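Local coordinates for protein Sqt1 (Chaetomium thermophilum, PDB 4ZOY) that probably acts as a WD40-repeat chaperone in ribosome biogenesis, capturing its client ribosomal protein (Rpl10 in the yeast relative) while that protein is still being made, at residues 244-249 with 272-277; 330-335 with 346-351; 446-451 with 477-482. One frame throughout, in Å; residues are numbered along the deposited sequence.

Contact 1 (244-249 with 272-277); sequences QRFAVE and QIKIVG
The ammonium group of Lys274 crosses to the backbone of the loop 244-249, where NZ donates to Arg245 O at 2.9 Å. The donor stands above the carbonyl plane, 37° out of it, with a C=O...N angle of 142°. A bend at chi2 (-75°) turns CD toward this loop, and the extended remainder carries NZ to the carbonyl; NZ has a second partner in Ser323 OG. The same nitrogen lies over one face of the Arg245 guanidinium, near its rim and 4.3 Å from NH1, a pairing of like charges that the oxygens bonded to NZ would be expected to ease.

Van der Waals contacts flank this bond. Phe246 sends CE1 to Val276 CG2 (3.9 Å) and to Lys274 CB (4.0 Å), both lying oblique to the ring. Val248 and Gln272 reach toward each other tip to tip, CG1 of the valine lying 3.7 Å from NE2 of the glutamine.

Water makes the remaining polar links. Gln272 NE2 donates to two molecules: one, 2.6 Å from it, also accepts from Glu249 N, while the other donates to Glu249 O.

The loop, which joins strands 235-239 and 252-257 of successive blades, thus lies against strand 273-277, itself paired between strands 263-268 and 320-324. Phe246 also packs on Leu214, Leu239, Val266 and Ile320, and so bridges two neighbouring blades.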
# COMPACT_ATOMS: atom_id res chain seq x y z
N GLN A 244 25.91 10.38 1.57
CA GLN A 244 25.49 11.76 1.31
C GLN A 244 24.62 11.93 0.07
O GLN A 244 23.76 12.81 0.02
CB GLN A 244 26.73 12.66 1.18
CG GLN A 244 27.40 13.00 2.50
CD GLN A 244 28.77 13.62 2.31
OE1 GLN A 244 29.44 13.40 1.30
NE2 GLN A 244 29.21 14.40 3.30
N ARG A 245 24.85 11.10 -0.93
CA ARG A 245 24.12 11.19 -2.18
C ARG A 245 22.73 10.56 -2.02
O ARG A 245 21.83 10.77 -2.85
CB ARG A 245 24.93 10.53 -3.31
CG ARG A 245 24.20 10.30 -4.60
CD ARG A 245 23.60 11.60 -5.07
NE ARG A 245 22.77 11.41 -6.25
CZ ARG A 245 22.15 12.39 -6.89
NH1 ARG A 245 22.23 13.63 -6.44
NH2 ARG A 245 21.43 12.12 -7.98
N PHE A 246 22.53 9.86 -0.91
CA PHE A 246 21.27 9.16 -0.67
C PHE A 246 20.42 9.83 0.40
O PHE A 246 19.19 9.78 0.34
CB PHE A 246 21.53 7.71 -0.26
CG PHE A 246 20.28 6.94 0.01
CD1 PHE A 246 19.46 6.56 -1.05
CD2 PHE A 246 19.89 6.61 1.30
CE1 PHE A 246 18.30 5.86 -0.84
CE2 PHE A 246 18.71 5.90 1.52
CZ PHE A 246 17.91 5.53 0.44
N ALA A 247 21.08 10.43 1.38
CA ALA A 247 20.42 10.92 2.59
C ALA A 247 19.29 11.90 2.31
O ALA A 247 19.47 12.92 1.64
CB ALA A 247 21.45 11.57 3.50
N VAL A 248 18.11 11.58 2.83
CA VAL A 248 16.97 12.48 2.75
C VAL A 248 16.66 13.00 4.14
O VAL A 248 16.07 12.29 4.95
CB VAL A 248 15.73 11.78 2.15
CG1 VAL A 248 14.51 12.69 2.22
CG2 VAL A 248 15.99 11.39 0.71
N GLU A 249 17.07 14.23 4.43
CA GLU A 249 16.88 14.77 5.77
C GLU A 249 15.41 14.85 6.14
O GLU A 249 14.60 15.44 5.41
CB GLU A 249 17.54 16.16 5.88
CG GLU A 249 17.47 16.74 7.29
CD GLU A 249 18.34 17.97 7.46
OE1 GLU A 249 18.56 18.70 6.47
OE2 GLU A 249 18.82 18.20 8.60
N GLN A 272 11.56 14.70 -1.60
CA GLN A 272 12.68 14.00 -2.23
C GLN A 272 12.35 12.57 -2.60
O GLN A 272 11.65 11.87 -1.86
CB GLN A 272 13.90 14.01 -1.32
CG GLN A 272 14.50 15.40 -1.14
CD GLN A 272 15.91 15.34 -0.59
OE1 GLN A 272 16.85 14.96 -1.29
NE2 GLN A 272 16.06 15.70 0.68
N ILE A 273 12.85 12.18 -3.76
CA ILE A 273 12.75 10.81 -4.25
C ILE A 273 14.13 10.36 -4.68
O ILE A 273 14.85 11.12 -5.33
CB ILE A 273 11.78 10.70 -5.44
CG1 ILE A 273 10.38 11.15 -5.04
CG2 ILE A 273 11.75 9.26 -5.96
CD1 ILE A 273 9.48 11.42 -6.20
N LYS A 274 14.52 9.15 -4.32
CA LYS A 274 15.77 8.56 -4.80
C LYS A 274 15.48 7.28 -5.56
O LYS A 274 14.66 6.48 -5.12
CB LYS A 274 16.72 8.26 -3.63
CG LYS A 274 17.09 9.45 -2.76
CD LYS A 274 18.08 10.34 -3.47
CE LYS A 274 18.40 11.59 -2.65
NZ LYS A 274 19.49 12.39 -3.32
N ILE A 275 16.15 7.10 -6.69
CA ILE A 275 16.05 5.88 -7.50
C ILE A 275 17.34 5.08 -7.33
O ILE A 275 18.42 5.60 -7.60
CB ILE A 275 15.82 6.18 -9.00
CG1 ILE A 275 14.67 7.18 -9.18
CG2 ILE A 275 15.56 4.89 -9.77
CD1 ILE A 275 13.33 6.71 -8.60
N VAL A 276 17.22 3.83 -6.89
CA VAL A 276 18.38 2.99 -6.58
C VAL A 276 18.32 1.69 -7.37
O VAL A 276 17.26 1.08 -7.48
CB VAL A 276 18.46 2.68 -5.07
CG1 VAL A 276 19.65 1.78 -4.76
CG2 VAL A 276 18.57 3.97 -4.27
N GLY A 277 19.45 1.27 -7.92
CA GLY A 277 19.48 0.03 -8.67
C GLY A 277 19.43 -1.22 -7.80
O GLY A 277 19.96 -1.25 -6.68
O HOH W 1 18.14 15.96 2.22
O HOH W 2 14.57 16.67 2.86

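Contact 2 (330-335 with 346-351); sequences NIESLA and GSTDGS
Thr348 and Asn330 lie side by side with their side chains pointing the same way, Thr348 OG1 3.3 Å from Asn330 CB. With OG1 anti to its carbonyl carbon (chi1 -61°), the threonine also makes a weak bond to Asn330 O, a carbonyl held more firmly by Thr348 N at 2.8 Å, in its plane. Glu332 crosses the threonine obliquely, its CG 3.4 Å from Thr348 OG1. Ile331 and Ser347 form an antiparallel non-hydrogen-bonded pair with their side chains on the same face of the sheet, where Ile331 CD1 comes within 4.0 Å of Ser347 CB.

Ser347 OG, anti to its backbone N (chi1 176°) and beside the carbonyl carbon, accepts from Asp349 N at 3.1 Å, an ST turn, and is also bonded to Asp329 O. Asp349 OD1 takes two donors: Ser351 N, nearly along its C-O axis in an Asx turn, and Ser351 OG (2.7 Å) on the syn lone pair. OD2 is bonded to Ser328 OG, so both carboxylate oxygens are engaged.

On the backbone, Gly346 O receives Glu332 N (2.9 Å) and, weakly, Ser333 N, while Gly346 N donates to Ser333 O (2.8 Å): a classic beta bulge. The arrangement is that of the first hairpin of a WD40 blade, running into the type I turn Ser347-Gly350; Asp349 probably corresponds to the tight-turn aspartate of the repeat.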
# COMPACT_ATOMS: atom_id res chain seq x y z
N ASN A 330 6.60 15.82 2.21
CA ASN A 330 6.75 14.37 2.27
C ASN A 330 6.13 13.63 1.09
O ASN A 330 4.97 13.85 0.72
CB ASN A 330 6.13 13.82 3.55
CG ASN A 330 6.84 14.29 4.81
OD1 ASN A 330 7.80 15.06 4.76
ND2 ASN A 330 6.37 13.81 5.96
N ILE A 331 6.92 12.73 0.49
CA ILE A 331 6.37 11.82 -0.50
C ILE A 331 5.77 10.64 0.25
O ILE A 331 6.48 9.79 0.77
CB ILE A 331 7.43 11.35 -1.49
CG1 ILE A 331 8.07 12.55 -2.21
CG2 ILE A 331 6.80 10.34 -2.48
CD1 ILE A 331 7.07 13.49 -2.88
N GLU A 332 4.44 10.61 0.31
CA GLU A 332 3.77 9.61 1.13
C GLU A 332 3.36 8.38 0.33
O GLU A 332 3.02 7.35 0.93
CB GLU A 332 2.55 10.22 1.81
CG GLU A 332 2.90 11.21 2.92
CD GLU A 332 3.53 10.55 4.14
OE1 GLU A 332 3.55 9.31 4.22
OE2 GLU A 332 4.01 11.29 5.04
N SER A 333 3.41 8.47 -1.00
CA SER A 333 2.99 7.35 -1.82
C SER A 333 3.72 7.38 -3.16
O SER A 333 3.81 8.42 -3.80
CB SER A 333 1.46 7.39 -2.01
OG SER A 333 1.04 6.29 -2.79
N LEU A 334 4.22 6.21 -3.57
CA LEU A 334 4.98 6.01 -4.80
C LEU A 334 4.41 4.81 -5.53
O LEU A 334 4.15 3.79 -4.90
CB LEU A 334 6.46 5.75 -4.52
CG LEU A 334 7.36 6.91 -4.15
CD1 LEU A 334 8.68 6.39 -3.57
CD2 LEU A 334 7.60 7.74 -5.38
N ALA A 335 4.26 4.92 -6.85
CA ALA A 335 3.85 3.77 -7.64
C ALA A 335 4.44 3.80 -9.03
O ALA A 335 4.37 4.81 -9.73
CB ALA A 335 2.34 3.71 -7.73
N GLY A 346 2.90 10.85 -4.79
CA GLY A 346 1.92 11.71 -4.12
C GLY A 346 2.54 12.35 -2.90
O GLY A 346 3.23 11.68 -2.12
N SER A 347 2.29 13.65 -2.72
CA SER A 347 2.94 14.41 -1.67
C SER A 347 1.96 14.94 -0.64
O SER A 347 0.79 15.18 -0.94
CB SER A 347 3.70 15.59 -2.30
OG SER A 347 4.27 16.44 -1.31
N THR A 348 2.47 15.15 0.57
CA THR A 348 1.75 15.86 1.62
C THR A 348 1.29 17.25 1.17
O THR A 348 0.30 17.79 1.70
CB THR A 348 2.64 15.95 2.87
OG1 THR A 348 2.94 14.62 3.31
CG2 THR A 348 1.96 16.70 4.01
N ASP A 349 1.96 17.83 0.18
CA ASP A 349 1.60 19.18 -0.27
C ASP A 349 0.40 19.21 -1.22
O ASP A 349 0.03 20.28 -1.72
CB ASP A 349 2.80 19.89 -0.91
CG ASP A 349 3.23 19.31 -2.25
OD1 ASP A 349 2.51 18.49 -2.86
OD2 ASP A 349 4.31 19.72 -2.72
N GLY A 350 -0.21 18.05 -1.48
CA GLY A 350 -1.40 17.98 -2.31
C GLY A 350 -1.18 17.67 -3.79
O GLY A 350 -2.14 17.53 -4.54
N SER A 351 0.08 17.56 -4.20
CA SER A 351 0.39 17.35 -5.61
C SER A 351 0.74 15.91 -5.93
O SER A 351 1.14 15.14 -5.05
CB SER A 351 1.55 18.24 -6.06
OG SER A 351 2.77 17.82 -5.45

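Contact 3 (446-451 with 477-482); sequences KGHRSG and VVLVFE
Leu479 lays its CD1 methyl over one face of the His448 imidazole, 3.8 Å from the ring centroid and 19° off the normal, a CH-pi contact that falls toward the CD2 side. The two side chains slide past each other in opposite directions. At the ring's edge, Val477 O lies in plane, 3.3 Å from CE1. CD1 of the leucine also touches Gly447 C at 3.6 Å. Farther along, the carbonyl of Lys446 meets the edge of the Phe481 ring, its O 3.3 Å from CE1.

Both imidazole nitrogens are bonded to second-shell residues: ND1 to Asp475 OD1 and NE2 to Thr471 OG1, which together fix the ring's rotation. Asp475 OD2 also accepts from Arg449 N, and Thr471 OG1 is bonded to Leu479 N. His448, Thr471 and Asp475 are consistent with the His, Ser/Thr and Asp of the WD40 structural tetrad; Phe481 probably takes the tryptophan position but cannot supply its N-H.

Trp445 meets the Phe481 ring with planes about 40° apart. The strand 478-482 runs between 468-473 and the N-terminal strand 9-11, the closure that joins the two chain ends in a propeller, and the loop 446-451 leads in from strand 441-445 of the preceding blade.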
# COMPACT_ATOMS: atom_id res chain seq x y z
N LYS A 446 -16.88 11.91 -4.55
CA LYS A 446 -17.03 12.65 -3.30
C LYS A 446 -17.95 11.91 -2.35
O LYS A 446 -18.73 11.06 -2.78
CB LYS A 446 -17.55 14.06 -3.59
CG LYS A 446 -16.64 14.87 -4.50
CD LYS A 446 -17.22 16.26 -4.78
CE LYS A 446 -16.26 17.08 -5.63
NZ LYS A 446 -16.83 18.42 -5.95
N GLY A 447 -17.85 12.20 -1.06
CA GLY A 447 -18.70 11.56 -0.08
C GLY A 447 -18.10 11.57 1.30
O GLY A 447 -18.83 11.63 2.30
N HIS A 448 -16.78 11.46 1.39
CA HIS A 448 -16.12 11.59 2.68
C HIS A 448 -16.10 13.05 3.09
O HIS A 448 -16.14 13.93 2.25
CB HIS A 448 -14.68 11.05 2.64
CG HIS A 448 -14.59 9.56 2.63
ND1 HIS A 448 -14.68 8.81 3.78
CD2 HIS A 448 -14.40 8.68 1.62
CE1 HIS A 448 -14.57 7.52 3.47
NE2 HIS A 448 -14.39 7.42 2.17
N ARG A 449 -16.02 13.28 4.39
CA ARG A 449 -15.70 14.62 4.86
C ARG A 449 -14.25 14.93 4.53
O ARG A 449 -13.40 14.03 4.43
CB ARG A 449 -15.95 14.74 6.37
CG ARG A 449 -17.43 14.90 6.72
CD ARG A 449 -17.81 14.03 7.95
NE ARG A 449 -17.08 14.44 9.13
CZ ARG A 449 -16.94 13.75 10.26
NH1 ARG A 449 -17.47 12.54 10.46
NH2 ARG A 449 -16.23 14.31 11.21
N SER A 450 -13.96 16.22 4.35
CA SER A 450 -12.58 16.69 4.23
C SER A 450 -11.89 16.62 5.58
O SER A 450 -12.54 16.51 6.62
CB SER A 450 -12.55 18.12 3.71
OG SER A 450 -13.04 19.01 4.71
N GLY A 451 -10.56 16.71 5.58
CA GLY A 451 -9.82 16.77 6.83
C GLY A 451 -10.24 17.95 7.70
O GLY A 451 -10.31 17.82 8.92
N VAL A 477 -16.00 6.22 8.24
CA VAL A 477 -16.91 5.67 7.25
C VAL A 477 -16.13 4.94 6.16
O VAL A 477 -14.98 5.29 5.87
CB VAL A 477 -17.80 6.76 6.62
CG1 VAL A 477 -19.00 6.14 5.90
CG2 VAL A 477 -18.28 7.74 7.68
N VAL A 478 -16.77 3.92 5.61
CA VAL A 478 -16.31 3.14 4.46
C VAL A 478 -17.29 3.39 3.33
O VAL A 478 -18.50 3.21 3.52
CB VAL A 478 -16.26 1.65 4.80
CG1 VAL A 478 -15.88 0.81 3.57
CG2 VAL A 478 -15.29 1.38 5.97
N LEU A 479 -16.80 3.82 2.16
CA LEU A 479 -17.69 4.11 1.03
C LEU A 479 -17.38 3.22 -0.17
O LEU A 479 -16.26 2.73 -0.31
CB LEU A 479 -17.59 5.58 0.61
CG LEU A 479 -18.03 6.63 1.64
CD1 LEU A 479 -17.93 8.03 1.08
CD2 LEU A 479 -19.46 6.31 2.10
N VAL A 480 -18.38 3.00 -1.01
CA VAL A 480 -18.22 2.24 -2.25
C VAL A 480 -18.56 3.14 -3.41
O VAL A 480 -19.62 3.77 -3.42
CB VAL A 480 -19.12 1.00 -2.29
CG1 VAL A 480 -18.89 0.23 -3.59
CG2 VAL A 480 -18.85 0.10 -1.09
N PHE A 481 -17.66 3.21 -4.39
CA PHE A 481 -17.84 4.02 -5.58
C PHE A 481 -17.75 3.15 -6.83
O PHE A 481 -17.11 2.10 -6.81
CB PHE A 481 -16.77 5.12 -5.67
CG PHE A 481 -16.79 6.11 -4.54
CD1 PHE A 481 -17.83 7.03 -4.43
CD2 PHE A 481 -15.76 6.17 -3.62
CE1 PHE A 481 -17.84 7.97 -3.40
CE2 PHE A 481 -15.77 7.11 -2.59
CZ PHE A 481 -16.80 8.01 -2.48
N GLU A 482 -18.38 3.58 -7.92
CA GLU A 482 -18.25 2.86 -9.19
C GLU A 482 -17.79 3.78 -10.30
O GLU A 482 -18.12 4.96 -10.32
CB GLU A 482 -19.56 2.18 -9.57
CG GLU A 482 -20.70 3.13 -9.83
CD GLU A 482 -21.99 2.40 -10.19
OE1 GLU A 482 -22.00 1.15 -10.16
OE2 GLU A 482 -22.99 3.08 -10.48

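Overall arrangement
The eight four-stranded sheets make a propeller, and the contacts sample three of its blades. Contacts 1 and 3 are equivalent in kind: each sets an interblade loop against the third strand along its blade, with centres about 21 and 19 Å from the chain centre and a mix of buried and exposed residues. Their chemistry differs, a lysine-to-carbonyl bond and waters in contact 1 against a buried histidine network in contact 3. Contact 2, nearer the middle at about 13 Å and with no fully exposed residue among those touching, lies within a single hairpin and rests on backbone bonds. It adjoins contact 1, where Ile273 packs on Ile331 and Leu334, whereas contact 3 touches neither.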